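Local coordinates for protein alginate lyase AlgAT5 (Defluviitalea, PDB 5ZQI) that probably cleaves alginate by beta-elimination, as a polysaccharide lyase of family 7 with a beta-sandwich fold, at residues I174-E179 with I216-N221; E186-E191 with L226-S231. One frame throughout, in Å; residues are numbered along the deposited sequence.

Interaction 1. Residues I174-E179 with I216-N221; sequences IMIRLE and IKVYYN. With SO4 (sulfate ion), chain B.
The two sheets of the PL7 beta-sandwich face each other here, strand 174-179 supplying Ile174 and Ile176 and strand 216-220 supplying Ile216 and Val218 to the apolar layer between them. The strand axes run nearly parallel, 13° apart and 10.3 Å from each other at closest approach, so the contact is made wholly by side-chain methyls. Ile174 does most of the bridging: its CD1 meets Val218 CG2 tip to tip at 3.7 Å and lies 3.9 Å from Ile216 CG2, although the Ile174 and Ile216 side chains as a whole slide past each other. CG1 of Ile174 sits between the backbone N and the carbonyl carbon (chi1 63°); this first torsion, with an extended second one, brings CD1 within contact of both partners. Two residues further on, Ile176 and Val218 slide past each other, Ile176 CD1 lying 4.1 Å from Val218 CG1.

Arg177 belongs to the other face of its strand, which in PL7 lyases carries the alginate-binding groove. Its NH2 donates to O4 of a sulfate, probably from the crystallisation liquor, in a fairly straight bond of 2.7 Å (162°); the anion, also bound by Tyr118 and Lys158, may mark an anion-binding position. Glu179 OE2 holds NE in a bent 2.8 Å salt bridge, on the carboxylate's anti side and tilted out of both group planes, while NH1 pairs with Glu186. A methionine in its place would probably leave the Glu179 and Glu186 carboxylates without their shared positive mate and the sulfate with a weaker grip.

Strand 174-179 is flanked by strands 160-167 and 182-187 in its own sheet; from the facing sheet, Ile209 of strand 205-212 packs against both Ile174 and Ile216.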
ATOM      1  N   ILE A 174       7.336   0.366  -8.466  1.00  8.19           N
ATOM      2  CA  ILE A 174       6.163   1.143  -8.853  1.00  8.98           C
ATOM      3  C   ILE A 174       5.320   1.434  -7.617  1.00  7.31           C
ATOM      4  O   ILE A 174       5.365   0.717  -6.617  1.00  7.12           O
ATOM      5  CB  ILE A 174       5.288   0.462  -9.936  1.00 10.97           C
ATOM      6  CG1 ILE A 174       4.703  -0.848  -9.432  1.00 10.72           C
ATOM      7  CG2 ILE A 174       6.042   0.287 -11.238  1.00 13.22           C
ATOM      8  CD1 ILE A 174       3.434  -1.272 -10.200  1.00 14.79           C
ATOM      9  N   MET A 175       4.527   2.509  -7.708  1.00  7.88           N
ATOM     10  CA  MET A 175       3.573   2.868  -6.679  1.00  8.27           C
ATOM     11  C   MET A 175       2.232   3.248  -7.304  1.00  8.89           C
ATOM     12  O   MET A 175       2.179   3.883  -8.366  1.00  9.43           O
ATOM     13  CB  MET A 175       4.058   4.039  -5.799  1.00  9.34           C
ATOM     14  CG  MET A 175       5.420   3.798  -5.149  1.00  9.97           C
ATOM     15  SD  MET A 175       5.828   4.901  -3.799  1.00 13.03           S
ATOM     16  CE  MET A 175       5.806   6.444  -4.694  1.00 13.39           C
ATOM     17  N   ILE A 176       1.156   2.843  -6.637  1.00  6.43           N
ATOM     18  CA  ILE A 176      -0.199   3.259  -6.974  1.00  6.43           C
ATOM     19  C   ILE A 176      -0.473   4.549  -6.215  1.00  7.05           C
ATOM     20  O   ILE A 176      -0.564   4.543  -4.990  1.00  7.12           O
ATOM     21  CB  ILE A 176      -1.214   2.164  -6.631  1.00  7.47           C
ATOM     22  CG1 ILE A 176      -0.775   0.808  -7.208  1.00  7.93           C
ATOM     23  CG2 ILE A 176      -2.624   2.558  -7.139  1.00  9.04           C
ATOM     24  CD1 ILE A 176      -0.566   0.757  -8.721  1.00 11.73           C
ATOM     25  N   ARG A 177      -0.650   5.647  -6.942  1.00  7.14           N
ATOM     26  CA  ARG A 177      -0.601   6.984  -6.367  1.00  7.48           C
ATOM     27  C   ARG A 177      -1.864   7.752  -6.730  1.00  7.96           C
ATOM     28  O   ARG A 177      -2.290   7.759  -7.890  1.00  9.21           O
ATOM     29  CB  ARG A 177       0.629   7.714  -6.876  1.00  9.29           C
ATOM     30  CG  ARG A 177       0.921   9.035  -6.191  1.00  9.11           C
ATOM     31  CD  ARG A 177       2.354   9.512  -6.556  1.00 11.93           C
ATOM     32  NE  ARG A 177       2.603  10.817  -5.950  1.00 11.75           N
ATOM     33  CZ  ARG A 177       3.598  11.112  -5.127  1.00 10.89           C
ATOM     34  NH1 ARG A 177       4.542  10.232  -4.877  1.00 12.94           N
ATOM     35  NH2 ARG A 177       3.666  12.321  -4.616  1.00 11.79           N
ATOM     36  N   LEU A 178      -2.432   8.436  -5.744  1.00  8.66           N
ATOM     37  CA  LEU A 178      -3.549   9.357  -5.948  1.00  8.50           C
ATOM     38  C   LEU A 178      -3.082  10.761  -5.597  1.00  9.00           C
ATOM     39  O   LEU A 178      -2.574  10.988  -4.497  1.00  9.32           O
ATOM     40  CB  LEU A 178      -4.754   8.973  -5.106  1.00  9.29           C
ATOM     41  CG  LEU A 178      -5.973   9.862  -5.365  1.00  8.98           C
ATOM     42  CD1 LEU A 178      -6.622   9.655  -6.714  1.00  9.80           C
ATOM     43  CD2 LEU A 178      -6.996   9.641  -4.227  1.00 10.98           C
ATOM     44  N   GLU A 179      -3.265  11.697  -6.524  1.00  9.86           N
ATOM     45  CA  GLU A 179      -3.008  13.120  -6.313  1.00 10.58           C
ATOM     46  C   GLU A 179      -4.341  13.791  -6.644  1.00 11.28           C
ATOM     47  O   GLU A 179      -4.701  13.905  -7.815  1.00 12.82           O
ATOM     48  CB  GLU A 179      -1.871  13.631  -7.193  1.00 11.53           C
ATOM     49  CG  GLU A 179      -0.567  12.918  -6.925  1.00 10.80           C
ATOM     50  CD  GLU A 179       0.598  13.442  -7.691  1.00 11.38           C
ATOM     51  OE1 GLU A 179       0.427  14.177  -8.693  1.00 14.50           O
ATOM     52  OE2 GLU A 179       1.735  13.087  -7.313  1.00 12.86           O
ATOM     53  N   ILE A 216       6.101  -5.554 -15.799  1.00  8.48           N
ATOM     54  CA  ILE A 216       5.098  -5.329 -14.769  1.00  8.04           C
ATOM     55  C   ILE A 216       3.822  -4.832 -15.445  1.00  9.53           C
ATOM     56  O   ILE A 216       3.850  -3.874 -16.226  1.00 10.57           O
ATOM     57  CB  ILE A 216       5.590  -4.322 -13.711  1.00  8.94           C
ATOM     58  CG1 ILE A 216       6.847  -4.828 -13.004  1.00 11.14           C
ATOM     59  CG2 ILE A 216       4.440  -4.066 -12.701  1.00 12.46           C
ATOM     60  CD1 ILE A 216       7.555  -3.765 -12.175  1.00  9.77           C
ATOM     61  N   LYS A 217       2.720  -5.533 -15.206  1.00  8.01           N
ATOM     62  CA  LYS A 217       1.407  -5.140 -15.700  1.00  9.29           C
ATOM     63  C   LYS A 217       0.553  -4.622 -14.548  1.00  9.00           C
ATOM     64  O   LYS A 217       0.570  -5.184 -13.447  1.00  9.15           O
ATOM     65  CB  LYS A 217       0.709  -6.323 -16.379  1.00  9.47           C
ATOM     66  CG  LYS A 217       1.337  -6.713 -17.684  1.00 14.36           C
ATOM     67  CD  LYS A 217       0.673  -7.932 -18.309  1.00 18.96           C
ATOM     68  CE  LYS A 217       1.285  -8.225 -19.686  1.00 33.31           C
ATOM     69  NZ  LYS A 217       0.843  -9.541 -20.230  1.00 43.45           N
ATOM     70  N   VAL A 218      -0.205  -3.546 -14.801  1.00  8.08           N
ATOM     71  CA  VAL A 218      -1.154  -3.004 -13.826  1.00  7.14           C
ATOM     72  C   VAL A 218      -2.524  -2.906 -14.478  1.00  8.13           C
ATOM     73  O   VAL A 218      -2.651  -2.328 -15.564  1.00  8.80           O
ATOM     74  CB  VAL A 218      -0.714  -1.627 -13.299  1.00  7.04           C
ATOM     75  CG1 VAL A 218      -1.640  -1.149 -12.177  1.00 10.39           C
ATOM     76  CG2 VAL A 218       0.726  -1.685 -12.757  1.00  8.68           C
ATOM     77  N   TYR A 219      -3.534  -3.419 -13.786  1.00  8.27           N
ATOM     78  CA  TYR A 219      -4.929  -3.399 -14.176  1.00  8.04           C
ATOM     79  C   TYR A 219      -5.728  -2.562 -13.182  1.00  8.40           C
ATOM     80  O   TYR A 219      -5.432  -2.546 -11.975  1.00  9.69           O
ATOM     81  CB  TYR A 219      -5.521  -4.815 -14.218  1.00 11.80           C
ATOM     82  CG  TYR A 219      -4.835  -5.828 -15.106  1.00 10.34           C
ATOM     83  CD1 TYR A 219      -3.610  -6.384 -14.742  1.00 12.31           C
ATOM     84  CD2 TYR A 219      -5.396  -6.218 -16.316  1.00 11.28           C
ATOM     85  CE1 TYR A 219      -2.975  -7.310 -15.547  1.00 13.29           C
ATOM     86  CE2 TYR A 219      -4.763  -7.145 -17.117  1.00 12.42           C
ATOM     87  CZ  TYR A 219      -3.565  -7.689 -16.725  1.00 14.62           C
ATOM     88  OH  TYR A 219      -2.966  -8.610 -17.568  1.00 21.81           O
ATOM     89  N   TYR A 220      -6.762  -1.898 -13.696  1.00  9.23           N
ATOM     90  CA  TYR A 220      -7.707  -1.113 -12.921  1.00  8.81           C
ATOM     91  C   TYR A 220      -9.109  -1.616 -13.235  1.00  9.21           C
ATOM     92  O   TYR A 220      -9.561  -1.550 -14.380  1.00 10.28           O
ATOM     93  CB  TYR A 220      -7.571   0.382 -13.262  1.00 11.38           C
ATOM     94  CG  TYR A 220      -8.456   1.334 -12.491  1.00 10.40           C
ATOM     95  CD1 TYR A 220      -8.297   1.532 -11.140  1.00 10.13           C
ATOM     96  CD2 TYR A 220      -9.437   2.051 -13.128  1.00 10.46           C
ATOM     97  CE1 TYR A 220      -9.089   2.410 -10.449  1.00 10.48           C
ATOM     98  CE2 TYR A 220     -10.253   2.937 -12.433  1.00 12.44           C
ATOM     99  CZ  TYR A 220     -10.065   3.125 -11.109  1.00 11.98           C
ATOM    100  OH  TYR A 220     -10.856   4.016 -10.426  1.00 15.28           O
ATOM    101  N   ASN A 221      -9.772  -2.175 -12.222  1.00  9.15           N
ATOM    102  CA  ASN A 221     -11.081  -2.821 -12.416  1.00 11.85           C
ATOM    103  C   ASN A 221     -11.063  -3.776 -13.603  1.00 12.66           C
ATOM    104  O   ASN A 221     -12.027  -3.862 -14.377  1.00 14.18           O
ATOM    105  CB  ASN A 221     -12.181  -1.775 -12.586  1.00 11.07           C
ATOM    106  CG  ASN A 221     -12.359  -0.933 -11.340  1.00 14.26           C
ATOM    107  OD1 ASN A 221     -12.175  -1.418 -10.217  1.00 11.29           O
ATOM    108  ND2 ASN A 221     -12.733   0.318 -11.522  1.00 13.77           N
TER
HETATM  109  S   SO4 B 301       7.205  13.734  -3.759  1.00 31.57           S
HETATM  110  O1  SO4 B 301       7.100  15.042  -4.404  1.00 42.31           O
HETATM  111  O2  SO4 B 301       7.734  12.749  -4.702  1.00 38.68           O
HETATM  112  O3  SO4 B 301       8.079  13.828  -2.593  1.00 28.25           O
HETATM  113  O4  SO4 B 301       5.884  13.274  -3.336  1.00 24.16           O

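Interaction 2. Residues E186-E191 with L226-S231; sequences EGDGEE and LTYNKS
Gly187 to Glu190 form a type I' beta turn joining strands 182-187 and 190-194, with positive phi at Asp188 and Gly189, closed by backbone bonds from Gly187 N to Glu190 O (2.9 Å) and from Glu190 N to Gly187 O (3.0 Å). From this turn the Asp188 side chain points toward the end of strand 226-229 and the loop that follows it. Its OD2 stands 4.2 Å from Tyr228 OH, with the carboxylate and ring planes 73° apart and the two side chains crossing at about a right angle. With CG anti to the backbone N (chi1 175°), Tyr228 directs its hydroxyl end at the turn. Lys230 brings a positive charge to the same spot: its NZ is 4.2 Å from Asp188 OD2, too far for a salt bridge, though the opposite charges are still likely to attract each other. Lys230 NZ also comes within 3.2 Å of Tyr228 OH.

Tyr228 packs on Leu192 of strand 190-194 and on Ile174 of strand 172-179, both in the facing sheet, while Lys230 touches Val173 in that sheet and Ile216 in its own. The edge strand 223-229 and its following loop thus lie over both the hairpin and strand 172-179.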
ATOM      1  N   GLU A 186       3.095   5.393 -10.619  1.00  9.31           N
ATOM      2  CA  GLU A 186       4.338   6.158 -10.569  1.00 10.52           C
ATOM      3  C   GLU A 186       5.537   5.218 -10.510  1.00 12.77           C
ATOM      4  O   GLU A 186       5.487   4.153  -9.875  1.00 11.56           O
ATOM      5  CB  GLU A 186       4.346   7.081  -9.345  1.00 11.02           C
ATOM      6  CG  GLU A 186       5.345   8.208  -9.439  1.00 13.96           C
ATOM      7  CD  GLU A 186       5.436   9.051  -8.162  1.00 14.30           C
ATOM      8  OE1 GLU A 186       5.869   8.505  -7.107  1.00 18.05           O
ATOM      9  OE2 GLU A 186       5.088  10.235  -8.201  1.00 15.23           O
ATOM     10  N   GLY A 187       6.602   5.586 -11.221  1.00 13.38           N
ATOM     11  CA  GLY A 187       7.874   4.915 -11.136  1.00 15.35           C
ATOM     12  C   GLY A 187       8.991   5.928 -11.251  1.00 17.31           C
ATOM     13  O   GLY A 187       8.935   6.809 -12.107  1.00 18.80           O
ATOM     14  N   ASP A 188       9.999   5.809 -10.390  1.00 21.71           N
ATOM     15  CA  ASP A 188      11.138   6.737 -10.373  1.00 26.57           C
ATOM     16  C   ASP A 188      10.649   8.180 -10.262  1.00 24.29           C
ATOM     17  O   ASP A 188      11.210   9.105 -10.858  1.00 26.55           O
ATOM     18  CB  ASP A 188      12.027   6.557 -11.608  1.00 25.02           C
ATOM     19  CG  ASP A 188      12.690   5.196 -11.643  1.00 35.93           C
ATOM     20  OD1 ASP A 188      12.983   4.652 -10.557  1.00 46.70           O
ATOM     21  OD2 ASP A 188      12.910   4.667 -12.752  1.00 43.83           O
ATOM     22  N   GLY A 189       9.577   8.365  -9.499  1.00 20.04           N
ATOM     23  CA  GLY A 189       9.044   9.687  -9.244  1.00 19.42           C
ATOM     24  C   GLY A 189       8.352  10.354 -10.405  1.00 21.24           C
ATOM     25  O   GLY A 189       8.086  11.556 -10.335  1.00 20.04           O
ATOM     26  N   GLU A 190       8.047   9.624 -11.476  1.00 19.26           N
ATOM     27  CA  GLU A 190       7.320  10.189 -12.604  1.00 17.77           C
ATOM     28  C   GLU A 190       6.167   9.268 -12.981  1.00 15.14           C
ATOM     29  O   GLU A 190       6.137   8.080 -12.639  1.00 15.03           O
ATOM     30  CB  GLU A 190       8.223  10.404 -13.828  1.00 19.83           C
ATOM     31  CG  GLU A 190       9.440  11.297 -13.578  1.00 21.29           C
ATOM     32  CD  GLU A 190       9.084  12.708 -13.110  1.00 21.23           C
ATOM     33  OE1 GLU A 190       7.915  13.131 -13.282  1.00 26.72           O
ATOM     34  OE2 GLU A 190       9.982  13.397 -12.564  1.00 28.04           O
ATOM     35  N   GLU A 191       5.186   9.845 -13.661  1.00 14.30           N
ATOM     36  CA  GLU A 191       3.997   9.114 -14.058  1.00 13.09           C
ATOM     37  C   GLU A 191       4.311   8.123 -15.165  1.00 14.57           C
ATOM     38  O   GLU A 191       4.946   8.467 -16.170  1.00 16.77           O
ATOM     39  CB  GLU A 191       2.938  10.105 -14.534  1.00 14.38           C
ATOM     40  CG  GLU A 191       2.544  11.148 -13.481  1.00 17.59           C
ATOM     41  CD  GLU A 191       1.465  12.107 -13.961  1.00 23.74           C
ATOM     42  OE1 GLU A 191       0.821  11.833 -14.994  1.00 22.18           O
ATOM     43  OE2 GLU A 191       1.262  13.139 -13.299  1.00 21.68           O
ATOM     44  N   LEU A 226      -1.214  -0.503 -17.968  1.00 10.02           N
ATOM     45  CA  LEU A 226       0.229  -0.325 -18.100  1.00  9.99           C
ATOM     46  C   LEU A 226       0.890  -1.680 -18.277  1.00 10.06           C
ATOM     47  O   LEU A 226       0.565  -2.630 -17.556  1.00  9.32           O
ATOM     48  CB  LEU A 226       0.829   0.355 -16.862  1.00 11.61           C
ATOM     49  CG  LEU A 226       2.369   0.424 -16.789  1.00 10.63           C
ATOM     50  CD1 LEU A 226       2.972   1.321 -17.846  1.00 13.61           C
ATOM     51  CD2 LEU A 226       2.701   0.910 -15.379  1.00 12.87           C
ATOM     52  N   THR A 227       1.804  -1.758 -19.239  1.00 11.44           N
ATOM     53  CA  THR A 227       2.793  -2.825 -19.362  1.00 11.77           C
ATOM     54  C   THR A 227       4.172  -2.171 -19.394  1.00 11.34           C
ATOM     55  O   THR A 227       4.460  -1.368 -20.288  1.00 15.68           O
ATOM     56  CB  THR A 227       2.544  -3.647 -20.617  1.00 14.74           C
ATOM     57  OG1 THR A 227       1.192  -4.121 -20.627  1.00 16.28           O
ATOM     58  CG2 THR A 227       3.459  -4.875 -20.648  1.00 13.62           C
ATOM     59  N   TYR A 228       5.005  -2.491 -18.401  1.00 10.45           N
ATOM     60  CA  TYR A 228       6.226  -1.736 -18.109  1.00 12.97           C
ATOM     61  C   TYR A 228       7.422  -2.663 -18.011  1.00  9.46           C
ATOM     62  O   TYR A 228       7.451  -3.542 -17.155  1.00  9.81           O
ATOM     63  CB  TYR A 228       6.007  -0.954 -16.807  1.00 11.60           C
ATOM     64  CG  TYR A 228       7.149  -0.185 -16.218  1.00 15.73           C
ATOM     65  CD1 TYR A 228       7.813   0.784 -16.935  1.00 17.18           C
ATOM     66  CD2 TYR A 228       7.537  -0.419 -14.904  1.00 16.87           C
ATOM     67  CE1 TYR A 228       8.859   1.493 -16.351  1.00 16.89           C
ATOM     68  CE2 TYR A 228       8.565   0.289 -14.322  1.00 25.02           C
ATOM     69  CZ  TYR A 228       9.223   1.242 -15.057  1.00 16.77           C
ATOM     70  OH  TYR A 228      10.249   1.944 -14.456  1.00 22.18           O
ATOM     71  N   ASN A 229       8.393  -2.473 -18.903  1.00 10.76           N
ATOM     72  CA  ASN A 229       9.602  -3.283 -18.840  1.00 11.66           C
ATOM     73  C   ASN A 229      10.382  -3.005 -17.560  1.00  9.72           C
ATOM     74  O   ASN A 229      10.690  -1.855 -17.244  1.00 11.42           O
ATOM     75  CB  ASN A 229      10.514  -2.994 -20.029  1.00 11.09           C
ATOM     76  CG  ASN A 229       9.934  -3.433 -21.344  1.00 11.65           C
ATOM     77  OD1 ASN A 229       9.073  -4.328 -21.387  1.00 11.93           O
ATOM     78  ND2 ASN A 229      10.385  -2.811 -22.418  1.00 12.61           N
ATOM     79  N   LYS A 230      10.766  -4.068 -16.865  1.00  9.48           N
ATOM     80  CA  LYS A 230      11.545  -3.943 -15.647  1.00  9.26           C
ATOM     81  C   LYS A 230      12.145  -5.285 -15.253  1.00  9.87           C
ATOM     82  O   LYS A 230      11.425  -6.285 -15.073  1.00 12.02           O
ATOM     83  CB  LYS A 230      10.651  -3.364 -14.532  1.00 10.92           C
ATOM     84  CG  LYS A 230      11.412  -3.080 -13.242  1.00 17.84           C
ATOM     85  CD  LYS A 230      12.392  -1.952 -13.409  1.00 17.50           C
ATOM     86  CE  LYS A 230      11.749  -0.583 -13.271  1.00 36.55           C
ATOM     87  NZ  LYS A 230      12.792   0.484 -13.207  1.00 42.06           N
ATOM     88  N   SER A 231      13.453  -5.295 -15.098  1.00  9.39           N
ATOM     89  CA  SER A 231      14.229  -6.470 -14.696  1.00 10.71           C
ATOM     90  C   SER A 231      14.890  -6.116 -13.369  1.00  9.39           C
ATOM     91  O   SER A 231      15.894  -5.402 -13.358  1.00 14.87           O
ATOM     92  CB  SER A 231      15.235  -6.826 -15.774  1.00 10.88           C
ATOM     93  OG  SER A 231      16.103  -7.875 -15.354  1.00 12.65           O
TER

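How the interactions relate
Both contacts join the same two sheets of the sandwich, interaction 1 in the buried interior and interaction 2 at the surface, their centres about 10 Å apart. The elements are neighbours: strand 172-179 pairs with 182-187, and strand 215-220 with 223-229, probably through bonds such as Met175 O to Glu186 N (2.9 Å) and Ile216 N to Tyr228 O (2.8 Å). Chemistry follows depth. Interaction 1 is a close fit of aliphatic methyls, whereas interaction 2 is a sparse meeting of an acid, a phenol and an amine around a turn. Glu186 links them further, since its carboxylate pairs with Arg177 on the face turned away from the sandwich interior.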